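Local coordinates for putative NADH-flavin reductase (Streptococcus pneumoniae TIGR4, PDB 4R01), which is a putative NADH-flavin reductase of the NAD(P)-binding Rossmann family, probably transferring electrons from a reduced nicotinamide cofactor to flavin, at the interface of chains A and B and the interface of chains A and C. Numbering follows the deposited sequence. Chains: chain A/B/C, putative NADH-flavin reductase.

Contacts 1, 3 and 4 belong to one A–B surface built round the 3-10 helix 122-124 of chain B and the start of helix 125-138. The centres of the C-alpha atoms of contacts 1 and 4 lie about 6 Å apart, and those of contact 3 about 9 Å from either. B:Glu123 serves contacts 1 and 4, while A:Val153 and B:Glu122 serve contacts 1 and 3. Contact 2, with chain C, sits about 11 Å from contact 1 and shares A:Phe172 with it. Chain A thus meets two neighbours of the deposited four-copy assembly close together, although the tetramer may not be biological.

Contact 1: the interface of chains A and B. Residues chain A 114, 120, 153, 172; chain B 122-123.
The carboxylate of B:Glu123 is sandwiched between hydrocarbon groups of chain A: the CD2–CE2 side of the A:Phe120 ring lies over one face, the methyls of A:Val153 lie beyond the other, and A:Leu114 meets the OE2 edge. Ring and carboxylate planes are turned 55° apart, with the ring carbon CE2 of A:Phe120 3.5 Å from the carboxylate carbon CD of B:Glu123. Aromatic C–H groups at a ring's rim carry slight positive charge, which suits them to an acidic neighbour. At the edge, methyl CD2 of A:Leu114 is 3.3 Å from the oxygen OE2 of B:Glu123. A:Val153 stands roughly at right angles to the glutamate; its CG1, trans to the backbone N (chi1 172°), also packs 3.6 Å from the backbone O of B:Glu122. A beta-branched residue fits here because its two methyls together cover one face of the carboxylate, while CG1 still reaches that backbone O. The chain of B:Glu123 bends at chi2 (-70°), which folds the acid back and turns it between the phenylalanine and the valine. Farther along, A:Phe172 turns its CZ rim towards the aliphatic CG of B:Glu122, 4.3 Å away. Such apolar surroundings would tend to raise the pKa of the acid, unless groups beside the patch compensate. The patch packs B:Glu123 among apolar side chains of chain A, and so may contribute to the A–B association seen in the crystal.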
ATOM      1  N   LEU A 114      13.144  -3.859   4.055  1.00 34.45           N
ATOM      2  CA  LEU A 114      11.900  -3.213   4.458  1.00 35.39           C
ATOM      3  C   LEU A 114      12.164  -2.113   5.432  1.00 39.37           C
ATOM      4  O   LEU A 114      11.501  -1.111   5.457  1.00 41.26           O
ATOM      5  CB  LEU A 114      10.975  -4.203   5.125  1.00 30.89           C
ATOM      6  CG  LEU A 114       9.891  -4.792   4.285  1.00 35.77           C
ATOM      7  CD1 LEU A 114      10.495  -5.289   3.010  1.00 40.04           C
ATOM      8  CD2 LEU A 114       9.280  -5.957   5.008  1.00 35.56           C
ATOM      9  N   PHE A 120       8.731   3.254   6.439  1.00 40.65           N
ATOM     10  CA  PHE A 120       8.909   2.404   7.614  1.00 37.07           C
ATOM     11  C   PHE A 120       8.854   3.249   8.884  1.00 36.47           C
ATOM     12  O   PHE A 120       9.675   4.147   9.069  1.00 40.34           O
ATOM     13  CB  PHE A 120      10.226   1.631   7.545  1.00 33.64           C
ATOM     14  CG  PHE A 120      10.293   0.477   8.505  1.00 32.54           C
ATOM     15  CD1 PHE A 120      10.799   0.646   9.782  1.00 29.40           C
ATOM     16  CD2 PHE A 120       9.836  -0.778   8.132  1.00 33.40           C
ATOM     17  CE1 PHE A 120      10.858  -0.416  10.670  1.00 27.48           C
ATOM     18  CE2 PHE A 120       9.890  -1.845   9.015  1.00 31.18           C
ATOM     19  CZ  PHE A 120      10.402  -1.663  10.286  1.00 26.90           C
ATOM     20  N   VAL A 153       5.167  -9.389   8.911  1.00 29.50           N
ATOM     21  CA  VAL A 153       5.157  -7.979   9.281  1.00 28.88           C
ATOM     22  C   VAL A 153       4.313  -7.761  10.527  1.00 33.50           C
ATOM     23  O   VAL A 153       4.752  -7.128  11.488  1.00 34.81           O
ATOM     24  CB  VAL A 153       4.620  -7.104   8.136  1.00 27.68           C
ATOM     25  CG1 VAL A 153       4.442  -5.666   8.602  1.00 25.17           C
ATOM     26  CG2 VAL A 153       5.550  -7.185   6.938  1.00 21.01           C
ATOM     27  N   PHE A 172      10.654 -10.610   1.059  1.00 30.98           N
ATOM     28  CA  PHE A 172       9.317 -10.319   1.571  1.00 31.85           C
ATOM     29  C   PHE A 172       8.223 -10.976   0.729  1.00 32.65           C
ATOM     30  O   PHE A 172       8.208 -10.862  -0.499  1.00 34.81           O
ATOM     31  CB  PHE A 172       9.091  -8.807   1.638  1.00 33.29           C
ATOM     32  CG  PHE A 172       7.676  -8.417   1.968  1.00 35.06           C
ATOM     33  CD1 PHE A 172       7.147  -8.672   3.221  1.00 36.00           C
ATOM     34  CD2 PHE A 172       6.881  -7.783   1.028  1.00 33.82           C
ATOM     35  CE1 PHE A 172       5.848  -8.311   3.526  1.00 35.74           C
ATOM     36  CE2 PHE A 172       5.585  -7.419   1.326  1.00 33.40           C
ATOM     37  CZ  PHE A 172       5.068  -7.684   2.578  1.00 36.20           C
TER
ATOM     38  N   GLU B 122       1.250  -2.027   4.175  1.00 37.22           N
ATOM     39  CA  GLU B 122       1.386  -3.204   5.021  1.00 38.93           C
ATOM     40  C   GLU B 122       2.147  -2.904   6.309  1.00 39.83           C
ATOM     41  O   GLU B 122       1.823  -3.445   7.365  1.00 40.50           O
ATOM     42  CB  GLU B 122       2.086  -4.325   4.247  1.00 42.83           C
ATOM     43  CG  GLU B 122       1.961  -5.698   4.884  1.00 46.10           C
ATOM     44  CD  GLU B 122       0.550  -6.255   4.810  1.00 45.49           C
ATOM     45  OE1 GLU B 122      -0.253  -5.756   3.991  1.00 45.46           O
ATOM     46  OE2 GLU B 122       0.244  -7.197   5.570  1.00 42.67           O
ATOM     47  N   GLU B 123       3.148  -2.034   6.215  1.00 38.43           N
ATOM     48  CA  GLU B 123       3.981  -1.687   7.363  1.00 38.04           C
ATOM     49  C   GLU B 123       3.231  -0.871   8.419  1.00 36.28           C
ATOM     50  O   GLU B 123       3.683  -0.766   9.559  1.00 33.40           O
ATOM     51  CB  GLU B 123       5.223  -0.915   6.903  1.00 40.20           C
ATOM     52  CG  GLU B 123       6.300  -1.771   6.246  1.00 49.37           C
ATOM     53  CD  GLU B 123       7.003  -2.699   7.225  1.00 60.08           C
ATOM     54  OE1 GLU B 123       6.852  -2.512   8.452  1.00 61.54           O
ATOM     55  OE2 GLU B 123       7.717  -3.616   6.766  1.00 65.62           O
TER

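Contact 2: the interface of chains A and C. Residues chain A 171-172; chain C 176-177.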
ATOM      1  N   ILE A 171      13.230 -13.086   0.849  1.00 33.96           N
ATOM      2  CA  ILE A 171      12.480 -11.992   0.245  1.00 32.71           C
ATOM      3  C   ILE A 171      11.079 -11.853   0.839  1.00 31.68           C
ATOM      4  O   ILE A 171      10.404 -12.851   1.098  1.00 31.18           O
ATOM      5  CB  ILE A 171      12.384 -12.189  -1.289  1.00 35.64           C
ATOM      6  CG1 ILE A 171      13.787 -12.248  -1.897  1.00 37.60           C
ATOM      7  CG2 ILE A 171      11.565 -11.087  -1.946  1.00 34.03           C
ATOM      8  CD1 ILE A 171      13.799 -12.476  -3.391  1.00 39.85           C
ATOM      9  N   PHE A 172      10.654 -10.610   1.059  1.00 30.98           N
ATOM     10  CA  PHE A 172       9.317 -10.319   1.571  1.00 31.85           C
ATOM     11  C   PHE A 172       8.223 -10.976   0.729  1.00 32.65           C
ATOM     12  O   PHE A 172       8.208 -10.862  -0.499  1.00 34.81           O
ATOM     13  CB  PHE A 172       9.091  -8.807   1.638  1.00 33.29           C
ATOM     14  CG  PHE A 172       7.676  -8.417   1.968  1.00 35.06           C
ATOM     15  CD1 PHE A 172       7.147  -8.672   3.221  1.00 36.00           C
ATOM     16  CD2 PHE A 172       6.881  -7.783   1.028  1.00 33.82           C
ATOM     17  CE1 PHE A 172       5.848  -8.311   3.526  1.00 35.74           C
ATOM     18  CE2 PHE A 172       5.585  -7.419   1.326  1.00 33.40           C
ATOM     19  CZ  PHE A 172       5.068  -7.684   2.578  1.00 36.20           C
TER
ATOM     20  N   GLU C 176       2.386 -14.041  -4.601  1.00 31.73           N
ATOM     21  CA  GLU C 176       3.183 -14.125  -3.377  1.00 33.94           C
ATOM     22  C   GLU C 176       3.972 -12.846  -3.087  1.00 36.16           C
ATOM     23  O   GLU C 176       4.472 -12.660  -1.979  1.00 40.48           O
ATOM     24  CB  GLU C 176       4.144 -15.318  -3.445  1.00 37.00           C
ATOM     25  CG  GLU C 176       5.267 -15.155  -4.457  1.00 44.48           C
ATOM     26  CD  GLU C 176       6.226 -16.331  -4.470  1.00 52.55           C
ATOM     27  OE1 GLU C 176       5.988 -17.306  -3.725  1.00 56.78           O
ATOM     28  OE2 GLU C 176       7.220 -16.280  -5.224  1.00 56.45           O
ATOM     29  N   LYS C 177       4.085 -11.970  -4.081  1.00 36.31           N
ATOM     30  CA  LYS C 177       4.801 -10.712  -3.913  0.50 36.09           C
ATOM     31  C   LYS C 177       3.848  -9.588  -3.511  1.00 34.95           C
ATOM     32  O   LYS C 177       4.269  -8.451  -3.301  1.00 33.94           O
ATOM     33  CB  LYS C 177       5.535 -10.338  -5.201  0.50 37.34           C
ATOM     34  CG  LYS C 177       6.084 -11.528  -5.976  0.50 39.64           C
ATOM     35  CD  LYS C 177       7.580 -11.719  -5.761  0.50 41.11           C
ATOM     36  CE  LYS C 177       7.882 -12.464  -4.470  0.50 38.78           C
ATOM     37  NZ  LYS C 177       9.315 -12.857  -4.393  0.50 38.05           N
TER
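A:Ile171 and C:Lys177 meet on a slant, the lysine arm approaching with its end so that the terminal amine stops at one methyl of the branched isoleucine, a loose van der Waals approach. That methyl, CG2, is the isoleucine branch trans to the backbone N, and the longer CG1–CD1 branch projects along the other side of the beta carbon. A long lysine suits this place because its methylene chain can bend to reach the neighbour. Here bends at chi2 (-101°) and chi3 (82°) curl the chain over, and only then does it extend to NZ. The same arm faces the backbone of A:Phe172, not its ring, with the carbonyl O of A:Phe172 4.3 Å from CE of C:Lys177; the residue is covered about as much as the isoleucine. The side chain of C:Glu176 runs alongside the lysine arm, its OE2 4.1 Å from NZ of C:Lys177, and hides no surface against chain A; its charge may steady the amine. The whole A–C interface is two-fold symmetric, so this small patch recurs with chains exchanged, though it may owe its existence to crystal packing. At the meeting point, the amine NZ of C:Lys177 lies 3.8 Å from CG2 of A:Ile171.

Contact 3: the interface of chains A and B. Residues chain A 124, 153-154, 156; chain B 74, 122, 126-127, 129.
The amine NZ of B:Lys129 donates a hydrogen bond of 2.8 Å to the carboxylate oxygen OD2 of A:Asp154, met nearly along the C–O axis, and the pair is also a salt bridge. In this Rossmann-fold protein it joins the short strand 154-156 of one copy to helix 125-138 of the next. The other oxygen, OD1 of A:Asp154, is linked through a water, 2.9 Å away, whose second partner is the backbone O of B:Pro126. That same OD1 rests 3.4 Å from CA of B:Pro126, the two side chains running antiparallel. The side chain of A:Asp154 is placed there by a first torsion of -164°, trans to the backbone N. B:Lys129 would stabilise its negative charge, while B:Glu122, with OE2 6.9 Å from OD2 of A:Asp154, may oppose it weakly. Proline suits a first helical turn, where its missing N–H costs nothing, and its rigid ring offers a smooth apolar surface. The ring of A:Phe124 pushes its rim towards that surface, CE2 lying 3.9 Å from CB of B:Pro126. B:Leu74 and B:Leu127 lie more loosely, on opposite sides of the ring plane. A different side of the proline, at CG, packs 3.6 Å from the backbone O of A:Val153 and 4.0 Å from its methyl CG1. Methyl CD1 of A:Ile156 approaches NZ of B:Lys129 at 3.8 Å, roughly at a right angle to the lysine chain.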
ATOM      1  N   PHE A 124       9.419   1.747  15.029  1.00 41.84           N
ATOM      2  CA  PHE A 124       9.788   0.352  14.822  1.00 37.42           C
ATOM      3  C   PHE A 124      11.277   0.215  14.537  1.00 34.28           C
ATOM      4  O   PHE A 124      11.863  -0.850  14.731  1.00 32.91           O
ATOM      5  CB  PHE A 124       8.982  -0.261  13.672  1.00 34.62           C
ATOM      6  CG  PHE A 124       7.546  -0.547  14.015  1.00 34.82           C
ATOM      7  CD1 PHE A 124       7.020  -0.187  15.247  1.00 36.49           C
ATOM      8  CD2 PHE A 124       6.724  -1.190  13.103  1.00 33.80           C
ATOM      9  CE1 PHE A 124       5.702  -0.451  15.560  1.00 36.59           C
ATOM     10  CE2 PHE A 124       5.401  -1.458  13.409  1.00 34.70           C
ATOM     11  CZ  PHE A 124       4.891  -1.089  14.643  1.00 37.66           C
ATOM     12  N   VAL A 153       5.167  -9.389   8.911  1.00 29.50           N
ATOM     13  CA  VAL A 153       5.157  -7.979   9.281  1.00 28.88           C
ATOM     14  C   VAL A 153       4.313  -7.761  10.527  1.00 33.50           C
ATOM     15  O   VAL A 153       4.752  -7.128  11.488  1.00 34.81           O
ATOM     16  CB  VAL A 153       4.620  -7.104   8.136  1.00 27.68           C
ATOM     17  CG1 VAL A 153       4.442  -5.666   8.602  1.00 25.17           C
ATOM     18  CG2 VAL A 153       5.550  -7.185   6.938  1.00 21.01           C
ATOM     19  N   ASP A 154       3.098  -8.299  10.505  1.00 35.63           N
ATOM     20  CA  ASP A 154       2.216  -8.252  11.660  1.00 31.93           C
ATOM     21  C   ASP A 154       2.353  -9.549  12.455  1.00 30.38           C
ATOM     22  O   ASP A 154       1.837 -10.593  12.055  1.00 31.65           O
ATOM     23  CB  ASP A 154       0.767  -8.026  11.226  1.00 31.68           C
ATOM     24  CG  ASP A 154      -0.122  -7.587  12.373  1.00 37.82           C
ATOM     25  OD1 ASP A 154       0.402  -7.027  13.360  1.00 39.96           O
ATOM     26  OD2 ASP A 154      -1.350  -7.792  12.284  1.00 43.42           O
ATOM     27  N   ILE A 156       1.558 -11.459  15.818  1.00 33.69           N
ATOM     28  CA  ILE A 156       0.519 -11.321  16.834  1.00 35.14           C
ATOM     29  C   ILE A 156       0.592 -12.398  17.920  1.00 37.87           C
ATOM     30  O   ILE A 156       0.386 -13.582  17.644  1.00 34.53           O
ATOM     31  CB  ILE A 156      -0.882 -11.350  16.184  1.00 37.67           C
ATOM     32  CG1 ILE A 156      -0.953 -10.340  15.034  1.00 39.63           C
ATOM     33  CG2 ILE A 156      -1.959 -11.063  17.213  1.00 33.71           C
ATOM     34  CD1 ILE A 156      -2.033 -10.633  14.013  1.00 39.16           C
TER
ATOM     35  N   LEU B  74       2.548  -4.405  21.436  1.00 32.80           N
ATOM     36  CA  LEU B  74       1.447  -3.820  20.666  1.00 28.59           C
ATOM     37  C   LEU B  74       0.046  -4.135  21.228  1.00 28.60           C
ATOM     38  O   LEU B  74      -0.817  -3.257  21.228  1.00 29.04           O
ATOM     39  CB  LEU B  74       1.528  -4.262  19.198  1.00 25.15           C
ATOM     40  CG  LEU B  74       2.400  -3.408  18.275  1.00 26.06           C
ATOM     41  CD1 LEU B  74       2.584  -4.088  16.934  1.00 27.12           C
ATOM     42  CD2 LEU B  74       1.784  -2.034  18.086  1.00 28.82           C
ATOM     43  N   GLU B 122       1.250  -2.027   4.175  1.00 37.22           N
ATOM     44  CA  GLU B 122       1.386  -3.204   5.021  1.00 38.93           C
ATOM     45  C   GLU B 122       2.147  -2.904   6.309  1.00 39.83           C
ATOM     46  O   GLU B 122       1.823  -3.445   7.365  1.00 40.50           O
ATOM     47  CB  GLU B 122       2.086  -4.325   4.247  1.00 42.83           C
ATOM     48  CG  GLU B 122       1.961  -5.698   4.884  1.00 46.10           C
ATOM     49  CD  GLU B 122       0.550  -6.255   4.810  1.00 45.49           C
ATOM     50  OE1 GLU B 122      -0.253  -5.756   3.991  1.00 45.46           O
ATOM     51  OE2 GLU B 122       0.244  -7.197   5.570  1.00 42.67           O
ATOM     52  N   PRO B 126       0.540  -3.311  11.640  1.00 28.39           N
ATOM     53  CA  PRO B 126       0.719  -3.686  13.051  1.00 30.32           C
ATOM     54  C   PRO B 126       0.140  -2.671  14.039  1.00 30.20           C
ATOM     55  O   PRO B 126      -0.661  -3.044  14.898  1.00 26.34           O
ATOM     56  CB  PRO B 126       2.238  -3.771  13.192  1.00 32.64           C
ATOM     57  CG  PRO B 126       2.690  -4.230  11.852  1.00 35.18           C
ATOM     58  CD  PRO B 126       1.764  -3.571  10.855  1.00 29.62           C
ATOM     59  N   LEU B 127       0.517  -1.405  13.903  1.00 27.77           N
ATOM     60  CA  LEU B 127       0.020  -0.371  14.804  1.00 27.15           C
ATOM     61  C   LEU B 127      -1.451  -0.031  14.556  1.00 30.98           C
ATOM     62  O   LEU B 127      -2.211   0.183  15.501  1.00 34.32           O
ATOM     63  CB  LEU B 127       0.876   0.891  14.684  1.00 27.98           C
ATOM     64  CG  LEU B 127       0.459   2.081  15.549  1.00 34.76           C
ATOM     65  CD1 LEU B 127       0.324   1.671  17.009  1.00 35.11           C
ATOM     66  CD2 LEU B 127       1.462   3.213  15.404  1.00 38.84           C
ATOM     67  N   LYS B 129      -3.933  -1.903  13.325  1.00 23.22           N
ATOM     68  CA  LYS B 129      -4.818  -2.954  13.808  1.00 29.74           C
ATOM     69  C   LYS B 129      -4.876  -2.965  15.333  1.00 28.32           C
ATOM     70  O   LYS B 129      -5.940  -3.183  15.917  1.00 28.94           O
ATOM     71  CB  LYS B 129      -4.372  -4.320  13.282  1.00 25.79           C
ATOM     72  CG  LYS B 129      -4.651  -4.531  11.800  1.00 31.31           C
ATOM     73  CD  LYS B 129      -4.104  -5.864  11.316  1.00 33.17           C
ATOM     74  CE  LYS B 129      -4.671  -7.022  12.122  1.00 35.79           C
ATOM     75  NZ  LYS B 129      -4.041  -8.315  11.744  1.00 39.06           N
TER
HETATM   76  O   HOH W   1      -1.123  -5.783  15.459  1.00 36.16           O

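Contact 4: the interface of chains A and B. Residues chain A 119, 121; chain B 123-124.
B:Phe124 presents the CE1–CZ rim of its ring to A:Asp119, which curves round it with both backbone carbonyl and side chain. The carboxylate oxygen OD1 of A:Asp119 lies 3.5 Å from CZ of B:Phe124, displaced towards one face of the ring, and the two planes stand 70° apart. The backbone O of A:Asp119 approaches closer to the ring plane, and its spacing of 3.8 Å from CZ of B:Phe124 is comfortable; the shorter approach to CE1 is too tight to interpret. An aspartate may suit this position because its short side chain keeps the acid near its own carbonyl, so that two oxygens can face the weakly positive C–H rim together. On the other side of the ring plane comes A:Pro121, whose compact ring packs against the backbone of B:Glu123. Proline also limits the freedom of the chain just after A:Asp119, and may indirectly steady it. One shell further out, the 3-10 turn 122-124 of chain B presents the carbonyl of B:Glu123 to A:Pro121 and the ring of B:Phe124 to A:Asp119. The phenylalanine points outward from it with CG trans to the carbonyl carbon (chi1 -74°), which carries the ring across to chain A. The A–B interface is not an exact two-fold, and it may not persist outside the crystal. At the margin, CG of A:Pro121 sits 4.0 Å from the backbone O of B:Glu123.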
ATOM      1  N   ASP A 119       8.708   4.843   4.207  1.00 45.94           N
ATOM      2  CA  ASP A 119       7.489   4.799   5.008  1.00 50.21           C
ATOM      3  C   ASP A 119       7.589   3.906   6.245  1.00 45.45           C
ATOM      4  O   ASP A 119       6.633   3.809   7.012  1.00 44.73           O
ATOM      5  CB  ASP A 119       6.311   4.339   4.149  1.00 58.86           C
ATOM      6  CG  ASP A 119       5.536   5.499   3.563  1.00 72.60           C
ATOM      7  OD1 ASP A 119       4.790   6.156   4.319  1.00 76.90           O
ATOM      8  OD2 ASP A 119       5.675   5.755   2.349  1.00 79.86           O
ATOM      9  N   PRO A 121       7.880   2.959   9.761  1.00 32.59           N
ATOM     10  CA  PRO A 121       7.574   3.768  10.949  1.00 33.74           C
ATOM     11  C   PRO A 121       8.760   3.935  11.890  1.00 32.16           C
ATOM     12  O   PRO A 121       9.436   2.956  12.210  1.00 31.15           O
ATOM     13  CB  PRO A 121       6.445   2.985  11.628  1.00 27.95           C
ATOM     14  CG  PRO A 121       6.553   1.605  11.091  1.00 32.51           C
ATOM     15  CD  PRO A 121       7.036   1.756   9.686  1.00 32.27           C
TER
ATOM     16  N   GLU B 123       3.148  -2.034   6.215  1.00 38.43           N
ATOM     17  CA  GLU B 123       3.981  -1.687   7.363  1.00 38.04           C
ATOM     18  C   GLU B 123       3.231  -0.871   8.419  1.00 36.28           C
ATOM     19  O   GLU B 123       3.683  -0.766   9.559  1.00 33.40           O
ATOM     20  CB  GLU B 123       5.223  -0.915   6.903  1.00 40.20           C
ATOM     21  CG  GLU B 123       6.300  -1.771   6.246  1.00 49.37           C
ATOM     22  CD  GLU B 123       7.003  -2.699   7.225  1.00 60.08           C
ATOM     23  OE1 GLU B 123       6.852  -2.512   8.452  1.00 61.54           O
ATOM     24  OE2 GLU B 123       7.717  -3.616   6.766  1.00 65.62           O
ATOM     25  N   PHE B 124       2.093  -0.292   8.043  1.00 35.56           N
ATOM     26  CA  PHE B 124       1.297   0.493   8.985  1.00 36.29           C
ATOM     27  C   PHE B 124       0.287  -0.375   9.725  1.00 31.12           C
ATOM     28  O   PHE B 124      -0.332   0.066  10.691  1.00 32.76           O
ATOM     29  CB  PHE B 124       0.556   1.630   8.271  1.00 39.78           C
ATOM     30  CG  PHE B 124       1.436   2.778   7.863  1.00 47.02           C
ATOM     31  CD1 PHE B 124       2.797   2.759   8.113  1.00 50.09           C
ATOM     32  CD2 PHE B 124       0.890   3.892   7.241  1.00 47.79           C
ATOM     33  CE1 PHE B 124       3.598   3.819   7.736  1.00 51.56           C
ATOM     34  CE2 PHE B 124       1.687   4.953   6.861  1.00 48.00           C
ATOM     35  CZ  PHE B 124       3.042   4.917   7.111  1.00 50.59           C
TER